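Local coordinates for USG-1 protein homolog (Pseudomonas aeruginosa, PDB 2HJS), which is of unproven function but, as a member of the aspartate-semialdehyde dehydrogenase family, probably binds a nicotinamide cofactor, acts on an aldehyde or oxo group and dimerises, at residues A174-E179 / R184-R189; G59-F64 / R82-R87; L138-A143 / K271-V276. One frame throughout, in Å; residues are numbered along the deposited sequence. Where two conformers were deposited one is given.

Contact 1: residues A174-E179 / R184-R189; sequences ARQTAE and RPLEPR
R175 reaches from helix 167-181 to the carbonyl of E187 in the returning chain: NH1 gives E187 O a bond of 2.8 Å lying nearly in the guanidinium plane, and NH2 adds a weak second one. The chain runs out straight, CG anti to the backbone N (chi1 -170°), then bends at chi3, which lays the guanidinium flat on that of R189. The two planes are 7° apart with centres 3.8 Å from each other. The stack of like charges is probably eased by carboxylates: R175 NH1 also makes a salt bridge with E179 OE2, met on its syn side, and NH2 pairs with E172. L186 CD1 crosses the Q176 chain at a slant, touching CB, CG and OE1, each at 3.8 Å, and P188 CB sits 3.6 Å from Q176 NE2. OE1 of this amide takes the backbone N of I195 and A196, and NE2 is bonded to E172. Helix 167-181 ends, the chain reverses, and 184-189 runs back obliquely past the helix as irregular coil within the dimerisation domain. At E179 the backbone O takes R184 N at 2.8 Å, just after the end of the helix. E179 OE1 receives a long, weak bond from E187 N. The R184 guanidinium, its plane 86° from the E179 carboxylate, comes across the E179 chain, with R184 NH2 3.5 Å from E179 CG.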
loop_
_atom_site.group_PDB
_atom_site.type_symbol
_atom_site.label_atom_id
_atom_site.label_comp_id
_atom_site.label_asym_id
_atom_site.label_seq_id
_atom_site.Cartn_x
_atom_site.Cartn_y
_atom_site.Cartn_z
ATOM N N ALA A 174 3.206 14.487 12.208
ATOM C CA ALA A 174 4.425 15.257 12.481
ATOM C C ALA A 174 4.847 15.152 13.955
ATOM O O ALA A 174 6.029 14.990 14.257
ATOM C CB ALA A 174 4.230 16.726 12.071
ATOM N N ARG A 175 3.875 15.233 14.864
ATOM C CA ARG A 175 4.139 15.208 16.309
ATOM C C ARG A 175 4.634 13.834 16.774
ATOM O O ARG A 175 5.631 13.736 17.486
ATOM C CB ARG A 175 2.895 15.641 17.099
ATOM C CG ARG A 175 3.154 15.866 18.581
ATOM C CD ARG A 175 1.879 16.234 19.368
ATOM N NE ARG A 175 0.768 15.341 19.043
ATOM C CZ ARG A 175 0.571 14.140 19.589
ATOM N NH1 ARG A 175 1.405 13.665 20.513
ATOM N NH2 ARG A 175 -0.470 13.403 19.193
ATOM N N GLN A 176 3.934 12.779 16.356
ATOM C CA GLN A 176 4.340 11.406 16.665
ATOM C C GLN A 176 5.722 11.107 16.104
ATOM O O GLN A 176 6.533 10.489 16.783
ATOM C CB GLN A 176 3.341 10.394 16.103
ATOM C CG GLN A 176 2.043 10.257 16.872
ATOM C CD GLN A 176 1.352 8.929 16.594
ATOM O OE1 GLN A 176 1.965 7.995 16.065
ATOM N NE2 GLN A 176 0.073 8.834 16.953
ATOM N N THR A 177 5.984 11.543 14.869
ATOM C CA THR A 177 7.260 11.255 14.216
ATOM C C THR A 177 8.393 11.900 15.006
ATOM O O THR A 177 9.419 11.260 15.252
ATOM C CB THR A 177 7.293 11.686 12.721
ATOM O OG1 THR A 177 6.236 11.036 12.001
ATOM C CG2 THR A 177 8.601 11.278 12.076
ATOM N N ALA A 178 8.175 13.143 15.442
ATOM C CA ALA A 178 9.165 13.901 16.201
ATOM C C ALA A 178 9.443 13.277 17.569
ATOM O O ALA A 178 10.607 13.109 17.946
ATOM C CB ALA A 178 8.714 15.340 16.356
ATOM N N GLU A 179 8.381 12.940 18.304
ATOM C CA GLU A 179 8.508 12.271 19.592
ATOM C C GLU A 179 9.424 11.047 19.488
ATOM O O GLU A 179 10.321 10.874 20.305
ATOM C CB GLU A 179 7.135 11.865 20.132
ATOM C CG GLU A 179 6.368 12.993 20.809
ATOM C CD GLU A 179 4.846 12.773 20.838
ATOM O OE1 GLU A 179 4.357 11.707 20.369
ATOM O OE2 GLU A 179 4.136 13.684 21.337
ATOM N N ARG A 184 11.343 10.441 22.837
ATOM C CA ARG A 184 10.383 10.847 23.865
ATOM C C ARG A 184 9.164 9.912 23.902
ATOM O O ARG A 184 8.866 9.246 22.899
ATOM C CB ARG A 184 9.967 12.309 23.677
ATOM C CG ARG A 184 10.977 13.301 24.253
ATOM C CD ARG A 184 10.434 14.729 24.309
ATOM N NE ARG A 184 10.088 15.243 22.981
ATOM C CZ ARG A 184 8.842 15.394 22.526
ATOM N NH1 ARG A 184 8.634 15.869 21.298
ATOM N NH2 ARG A 184 7.802 15.076 23.295
ATOM N N PRO A 185 8.476 9.830 25.069
ATOM C CA PRO A 185 7.288 8.972 25.184
ATOM C C PRO A 185 6.260 9.285 24.104
ATOM O O PRO A 185 5.798 10.429 24.003
ATOM C CB PRO A 185 6.721 9.322 26.569
ATOM C CG PRO A 185 7.421 10.598 26.988
ATOM C CD PRO A 185 8.766 10.520 26.341
ATOM N N LEU A 186 5.928 8.280 23.291
ATOM C CA LEU A 186 4.886 8.441 22.278
ATOM C C LEU A 186 3.513 8.516 22.940
ATOM O O LEU A 186 3.149 7.647 23.742
ATOM C CB LEU A 186 4.910 7.308 21.250
ATOM C CG LEU A 186 3.865 7.461 20.141
ATOM C CD1 LEU A 186 4.482 8.094 18.913
ATOM C CD2 LEU A 186 3.242 6.118 19.815
ATOM N N GLU A 187 2.766 9.564 22.600
ATOM C CA GLU A 187 1.414 9.761 23.109
ATOM C C GLU A 187 0.451 10.120 21.970
ATOM O O GLU A 187 0.403 11.276 21.532
ATOM C CB GLU A 187 1.407 10.808 24.230
ATOM C CG GLU A 187 1.791 10.234 25.604
ATOM C CD GLU A 187 2.168 11.303 26.631
ATOM O OE1 GLU A 187 2.517 10.933 27.780
ATOM O OE2 GLU A 187 2.120 12.511 26.285
ATOM N N PRO A 188 -0.296 9.115 21.463
ATOM C CA PRO A 188 -1.274 9.341 20.398
ATOM C C PRO A 188 -2.485 10.123 20.907
ATOM O O PRO A 188 -2.951 9.881 22.026
ATOM C CB PRO A 188 -1.687 7.917 19.983
ATOM C CG PRO A 188 -0.703 6.995 20.629
ATOM C CD PRO A 188 -0.250 7.695 21.861
ATOM N N ARG A 189 -2.970 11.065 20.099
ATOM C CA ARG A 189 -4.145 11.871 20.457
ATOM C C ARG A 189 -5.331 11.637 19.511
ATOM O O ARG A 189 -6.418 11.281 19.970
ATOM C CB ARG A 189 -3.792 13.361 20.569
ATOM C CG ARG A 189 -2.973 13.688 21.804
ATOM C CD ARG A 189 -2.293 15.042 21.707
ATOM N NE ARG A 189 -1.193 15.147 22.671
ATOM C CZ ARG A 189 -0.314 16.148 22.724
ATOM N NH1 ARG A 189 -0.391 17.160 21.865
ATOM N NH2 ARG A 189 0.649 16.138 23.640
#

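Contact 2: residues G59-F64 / R82-R87; sequences GDVDSF and RAHAER
H84 carries this contact: its imidazole leaves helix 78-90 toward the short 3-10 turn 61-63 and meets V61 over a face and D62 at an edge. With CG anti to the carbonyl carbon, the ring spans the distance between backbones whose nearest CA atoms, those of D62 and H84, are 8.4 Å apart. At the far edge of the ring H84 NE2 donates to D62 OD1 at 3.1 Å. The bond is bent, with 144° at the hydrogen; the oxygen lies close to the imidazole plane, and the nitrogen approaches it nearly along its C-O axis. Carboxylate and ring are turned 36° against each other. The carboxylate would probably stabilise a positive charge on the imidazole. Above one face of the same ring sits the CG2 methyl of V61, 4.2 Å from the centroid and 16° off the normal, a CH-pi contact displaced toward CD2. The V61 branch that does this is the one anti to its backbone N, and the V61 and H84 side chains point at each other from opposite directions. The turn that presents both partners is itself braced: D60 OD1 accepts from D62 N at 2.9 Å, an Asx turn, and D60 O takes S63 N. In the Rossmann-type domain, which probably binds NAD(P), the turn directly follows strand 54-60, which pairs with strand 36-40 in the mixed sheet. V61 also packs on L39 of strand 36-40 and V12 of strand 9-12, while A85, the next residue of helix 78-90, packs on L102 of a loop.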
loop_
_atom_site.group_PDB
_atom_site.type_symbol
_atom_site.label_atom_id
_atom_site.label_comp_id
_atom_site.label_asym_id
_atom_site.label_seq_id
_atom_site.Cartn_x
_atom_site.Cartn_y
_atom_site.Cartn_z
ATOM N N GLY A 59 -17.772 34.163 7.189
ATOM C CA GLY A 59 -19.043 34.298 7.910
ATOM C C GLY A 59 -19.567 32.967 8.419
ATOM O O GLY A 59 -19.068 31.913 8.032
ATOM N N ASP A 60 -20.557 33.017 9.305
ATOM C CA ASP A 60 -21.140 31.818 9.905
ATOM C C ASP A 60 -22.159 31.252 8.926
ATOM O O ASP A 60 -23.106 31.936 8.568
ATOM C CB ASP A 60 -21.809 32.177 11.243
ATOM C CG ASP A 60 -22.360 30.956 12.006
ATOM O OD1 ASP A 60 -22.437 29.816 11.472
ATOM O OD2 ASP A 60 -22.736 31.152 13.183
ATOM N N VAL A 61 -21.953 30.007 8.489
ATOM C CA VAL A 61 -22.919 29.338 7.611
ATOM C C VAL A 61 -24.358 29.350 8.176
ATOM O O VAL A 61 -25.312 29.464 7.413
ATOM C CB VAL A 61 -22.467 27.907 7.199
ATOM C CG1 VAL A 61 -22.411 26.957 8.403
ATOM C CG2 VAL A 61 -23.362 27.352 6.096
ATOM N N ASP A 62 -24.507 29.268 9.500
ATOM C CA ASP A 62 -25.838 29.243 10.124
ATOM C C ASP A 62 -26.642 30.529 9.886
ATOM O O ASP A 62 -27.863 30.482 9.798
ATOM C CB ASP A 62 -25.757 28.935 11.623
ATOM C CG ASP A 62 -25.390 27.481 11.911
ATOM O OD1 ASP A 62 -25.360 26.652 10.976
ATOM O OD2 ASP A 62 -25.135 27.161 13.094
ATOM N N SER A 63 -25.942 31.657 9.762
ATOM C CA SER A 63 -26.554 32.974 9.547
ATOM C C SER A 63 -26.806 33.339 8.084
ATOM O O SER A 63 -27.444 34.344 7.820
ATOM C CB SER A 63 -25.656 34.063 10.140
ATOM O OG SER A 63 -25.556 33.948 11.549
ATOM N N PHE A 64 -26.303 32.539 7.141
ATOM C CA PHE A 64 -26.194 32.975 5.737
ATOM C C PHE A 64 -27.471 32.842 4.917
ATOM O O PHE A 64 -28.161 31.821 5.011
ATOM C CB PHE A 64 -25.046 32.230 5.030
ATOM C CG PHE A 64 -24.718 32.767 3.652
ATOM C CD1 PHE A 64 -24.058 33.992 3.501
ATOM C CD2 PHE A 64 -25.056 32.041 2.502
ATOM C CE1 PHE A 64 -23.738 34.486 2.233
ATOM C CE2 PHE A 64 -24.736 32.529 1.229
ATOM C CZ PHE A 64 -24.085 33.764 1.100
ATOM N N ARG A 82 -25.726 18.159 5.312
ATOM C CA ARG A 82 -27.050 17.646 5.707
ATOM C C ARG A 82 -27.945 18.762 6.224
ATOM O O ARG A 82 -29.142 18.803 5.929
ATOM C CB ARG A 82 -26.928 16.590 6.802
ATOM C CG ARG A 82 -26.468 15.227 6.335
ATOM C CD ARG A 82 -26.499 14.233 7.493
ATOM N NE ARG A 82 -25.209 13.581 7.593
ATOM C CZ ARG A 82 -24.395 13.654 8.641
ATOM N NH1 ARG A 82 -24.743 14.322 9.731
ATOM N NH2 ARG A 82 -23.231 13.024 8.589
ATOM N N ALA A 83 -27.346 19.669 6.991
ATOM C CA ALA A 83 -28.076 20.764 7.601
ATOM C C ALA A 83 -28.441 21.863 6.604
ATOM O O ALA A 83 -29.443 22.560 6.800
ATOM C CB ALA A 83 -27.300 21.332 8.782
ATOM N N HIS A 84 -27.658 22.020 5.535
ATOM C CA HIS A 84 -27.836 23.193 4.662
ATOM C C HIS A 84 -27.966 22.978 3.149
ATOM O O HIS A 84 -28.493 23.851 2.483
ATOM C CB HIS A 84 -26.724 24.230 4.899
ATOM C CG HIS A 84 -26.700 24.791 6.285
ATOM N ND1 HIS A 84 -27.575 25.768 6.711
ATOM C CD2 HIS A 84 -25.893 24.521 7.338
ATOM C CE1 HIS A 84 -27.318 26.065 7.972
ATOM N NE2 HIS A 84 -26.299 25.326 8.373
ATOM N N ALA A 85 -27.469 21.875 2.585
ATOM C CA ALA A 85 -27.375 21.804 1.112
ATOM C C ALA A 85 -28.738 21.845 0.400
ATOM O O ALA A 85 -28.918 22.578 -0.579
ATOM C CB ALA A 85 -26.542 20.606 0.645
ATOM N N GLU A 86 -29.691 21.076 0.902
ATOM C CA GLU A 86 -31.035 21.060 0.321
ATOM C C GLU A 86 -31.721 22.392 0.502
ATOM O O GLU A 86 -32.236 22.940 -0.471
ATOM C CB GLU A 86 -31.878 19.898 0.861
ATOM C CG GLU A 86 -31.422 18.539 0.288
ATOM C CD GLU A 86 -32.118 17.354 0.942
ATOM O OE1 GLU A 86 -33.117 16.841 0.374
ATOM O OE2 GLU A 86 -31.671 16.949 2.039
ATOM N N ARG A 87 -31.710 22.920 1.731
ATOM C CA ARG A 87 -32.231 24.274 2.020
ATOM C C ARG A 87 -31.632 25.324 1.081
ATOM O O ARG A 87 -32.355 26.150 0.538
ATOM C CB ARG A 87 -32.008 24.660 3.485
ATOM C CG ARG A 87 -33.038 24.040 4.443
ATOM C CD ARG A 87 -32.644 24.100 5.936
ATOM N NE ARG A 87 -31.898 25.313 6.277
ATOM C CZ ARG A 87 -32.439 26.497 6.594
ATOM N NH1 ARG A 87 -31.624 27.513 6.882
ATOM N NH2 ARG A 87 -33.773 26.686 6.631
#

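Contact 3: residues L138-A143 / K271-V276; sequences LCEVLA and KGIEWV
The E140 carboxylate, the flat group on the helix side, brings OE2 up to the backbone of G272, where it lies 3.4 Å from G272 O. Both are acceptors, and no direct bond joins them. A water molecule bridges instead, donating to E140 OE2 at 2.8 Å and to K271 O at 2.7 Å. OE2 also forms a salt bridge with K320 and OE1 is hydrogen-bonded to T294, which probably balances the charge of the buried carboxylate. The E140 chain is extended, with CG anti to the backbone N (chi1 166°), which carries the group out from the helix to the start of the strand. G272 turns with positive phi, 86°, and passes close to E140 OE2. Next to this polar end I273 points at the helix. Its CD1 lies 3.6 Å from E140 O and 3.9 Å from V141 CA, with V141 CG2 somewhat farther. Helix 133-145 packs against a face of the six-stranded sheet, near its edge strand 273-275, which lies next to strand 294-301; V141 also packs on V296, on I313 of strand 308-315 and on L267 of helix 260-269.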
loop_
_atom_site.group_PDB
_atom_site.type_symbol
_atom_site.label_atom_id
_atom_site.label_comp_id
_atom_site.label_asym_id
_atom_site.label_seq_id
_atom_site.Cartn_x
_atom_site.Cartn_y
_atom_site.Cartn_z
ATOM N N LEU A 138 -9.216 7.584 -9.320
ATOM C CA LEU A 138 -9.424 6.315 -9.992
ATOM C C LEU A 138 -10.208 6.530 -11.303
ATOM O O LEU A 138 -9.766 6.097 -12.375
ATOM C CB LEU A 138 -10.199 5.348 -9.101
ATOM C CG LEU A 138 -10.384 3.926 -9.656
ATOM C CD1 LEU A 138 -9.041 3.250 -9.934
ATOM C CD2 LEU A 138 -11.236 3.057 -8.706
ATOM N N CYS A 139 -11.365 7.193 -11.203
ATOM C CA CYS A 139 -12.299 7.273 -12.340
ATOM C C CYS A 139 -11.765 8.132 -13.454
ATOM O O CYS A 139 -12.011 7.847 -14.623
ATOM C CB CYS A 139 -13.689 7.766 -11.903
ATOM S SG CYS A 139 -14.560 6.529 -10.916
ATOM N N GLU A 140 -11.026 9.167 -13.089
ATOM C CA GLU A 140 -10.422 10.028 -14.074
ATOM C C GLU A 140 -9.468 9.248 -14.972
ATOM O O GLU A 140 -9.367 9.534 -16.155
ATOM C CB GLU A 140 -9.663 11.175 -13.387
ATOM C CG GLU A 140 -8.725 11.931 -14.307
ATOM C CD GLU A 140 -7.916 12.988 -13.567
ATOM O OE1 GLU A 140 -7.724 12.823 -12.334
ATOM O OE2 GLU A 140 -7.476 13.979 -14.215
ATOM N N VAL A 141 -8.758 8.282 -14.393
ATOM C CA VAL A 141 -7.783 7.493 -15.128
ATOM C C VAL A 141 -8.469 6.359 -15.896
ATOM O O VAL A 141 -8.124 6.093 -17.037
ATOM C CB VAL A 141 -6.700 6.932 -14.167
ATOM C CG1 VAL A 141 -5.808 5.885 -14.881
ATOM C CG2 VAL A 141 -5.873 8.092 -13.598
ATOM N N LEU A 142 -9.447 5.716 -15.276
ATOM C CA LEU A 142 -10.160 4.599 -15.908
ATOM C C LEU A 142 -11.087 4.987 -17.054
ATOM O O LEU A 142 -11.179 4.256 -18.044
ATOM C CB LEU A 142 -10.998 3.873 -14.876
ATOM C CG LEU A 142 -10.408 2.621 -14.255
ATOM C CD1 LEU A 142 -8.908 2.711 -14.015
ATOM C CD2 LEU A 142 -11.168 2.372 -12.963
ATOM N N ALA A 143 -11.795 6.109 -16.910
ATOM C CA ALA A 143 -12.768 6.519 -17.928
ATOM C C ALA A 143 -12.208 6.445 -19.369
ATOM O O ALA A 143 -12.794 5.765 -20.216
ATOM C CB ALA A 143 -13.358 7.902 -17.630
ATOM N N LYS A 271 -5.811 15.112 -21.261
ATOM C CA LYS A 271 -5.573 16.303 -20.439
ATOM C C LYS A 271 -5.766 15.973 -18.957
ATOM O O LYS A 271 -6.665 15.221 -18.603
ATOM C CB LYS A 271 -6.516 17.441 -20.857
ATOM C CG LYS A 271 -6.493 18.658 -19.934
ATOM C CD LYS A 271 -7.603 19.653 -20.237
ATOM C CE LYS A 271 -7.040 20.950 -20.796
ATOM N NZ LYS A 271 -6.100 21.622 -19.842
ATOM N N GLY A 272 -4.905 16.520 -18.106
ATOM C CA GLY A 272 -5.045 16.362 -16.669
ATOM C C GLY A 272 -4.393 15.096 -16.146
ATOM O O GLY A 272 -4.312 14.913 -14.927
ATOM N N ILE A 273 -3.970 14.208 -17.059
ATOM C CA ILE A 273 -3.236 12.997 -16.695
ATOM C C ILE A 273 -1.816 13.143 -17.220
ATOM O O ILE A 273 -1.611 13.539 -18.372
ATOM C CB ILE A 273 -3.878 11.716 -17.280
ATOM C CG1 ILE A 273 -5.199 11.389 -16.584
ATOM C CG2 ILE A 273 -2.953 10.529 -17.113
ATOM C CD1 ILE A 273 -6.015 10.278 -17.287
ATOM N N GLU A 274 -0.834 12.846 -16.375
ATOM C CA GLU A 274 0.551 12.796 -16.825
ATOM C C GLU A 274 1.055 11.354 -16.785
ATOM O O GLU A 274 1.137 10.738 -15.717
ATOM C CB GLU A 274 1.432 13.738 -15.996
ATOM C CG GLU A 274 2.872 13.884 -16.511
ATOM C CD GLU A 274 2.974 14.329 -17.976
ATOM O OE1 GLU A 274 3.710 13.668 -18.737
ATOM O OE2 GLU A 274 2.336 15.332 -18.366
ATOM N N TRP A 275 1.351 10.806 -17.958
ATOM C CA TRP A 275 1.823 9.438 -18.052
ATOM C C TRP A 275 3.329 9.407 -17.834
ATOM O O TRP A 275 4.049 10.180 -18.431
ATOM C CB TRP A 275 1.486 8.788 -19.400
ATOM C CG TRP A 275 2.180 7.421 -19.537
ATOM C CD1 TRP A 275 1.917 6.287 -18.798
ATOM C CD2 TRP A 275 3.270 7.087 -20.409
ATOM N NE1 TRP A 275 2.758 5.266 -19.188
ATOM C CE2 TRP A 275 3.602 5.728 -20.164
ATOM C CE3 TRP A 275 3.989 7.795 -21.386
ATOM C CZ2 TRP A 275 4.619 5.067 -20.854
ATOM C CZ3 TRP A 275 5.009 7.136 -22.069
ATOM C CH2 TRP A 275 5.307 5.778 -21.805
ATOM N N VAL A 276 3.788 8.510 -16.969
ATOM C CA VAL A 276 5.216 8.336 -16.713
ATOM C C VAL A 276 5.602 6.915 -17.119
ATOM O O VAL A 276 4.961 5.939 -16.713
ATOM C CB VAL A 276 5.583 8.604 -15.216
ATOM C CG1 VAL A 276 7.109 8.466 -14.985
ATOM C CG2 VAL A 276 5.079 9.974 -14.771
HETATM O O HOH W 1 -8.350 14.094 -16.863
#

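How the contacts relate
Contacts 2 and 3 are buried, whereas contact 1 is only partly so, its centre about 28 Å from the centre of the chain. Each holds a different pairing: helix against coil in contact 1, a turn after a strand against a helix in contact 2, helix against an edge strand in contact 3. Contact 2 belongs to the Rossmann-type sheet and contact 3 to the other, on opposite sides of the chain's centre. Contact 1 nests in the loop contact 3 closes. Charged side chains and backbone carbonyls dominate contact 1; one imidazole serves contact 2 by a bond and a CH-pi contact; contact 3 joins its segments by a water and apolar packing, its carboxylate held by residues outside.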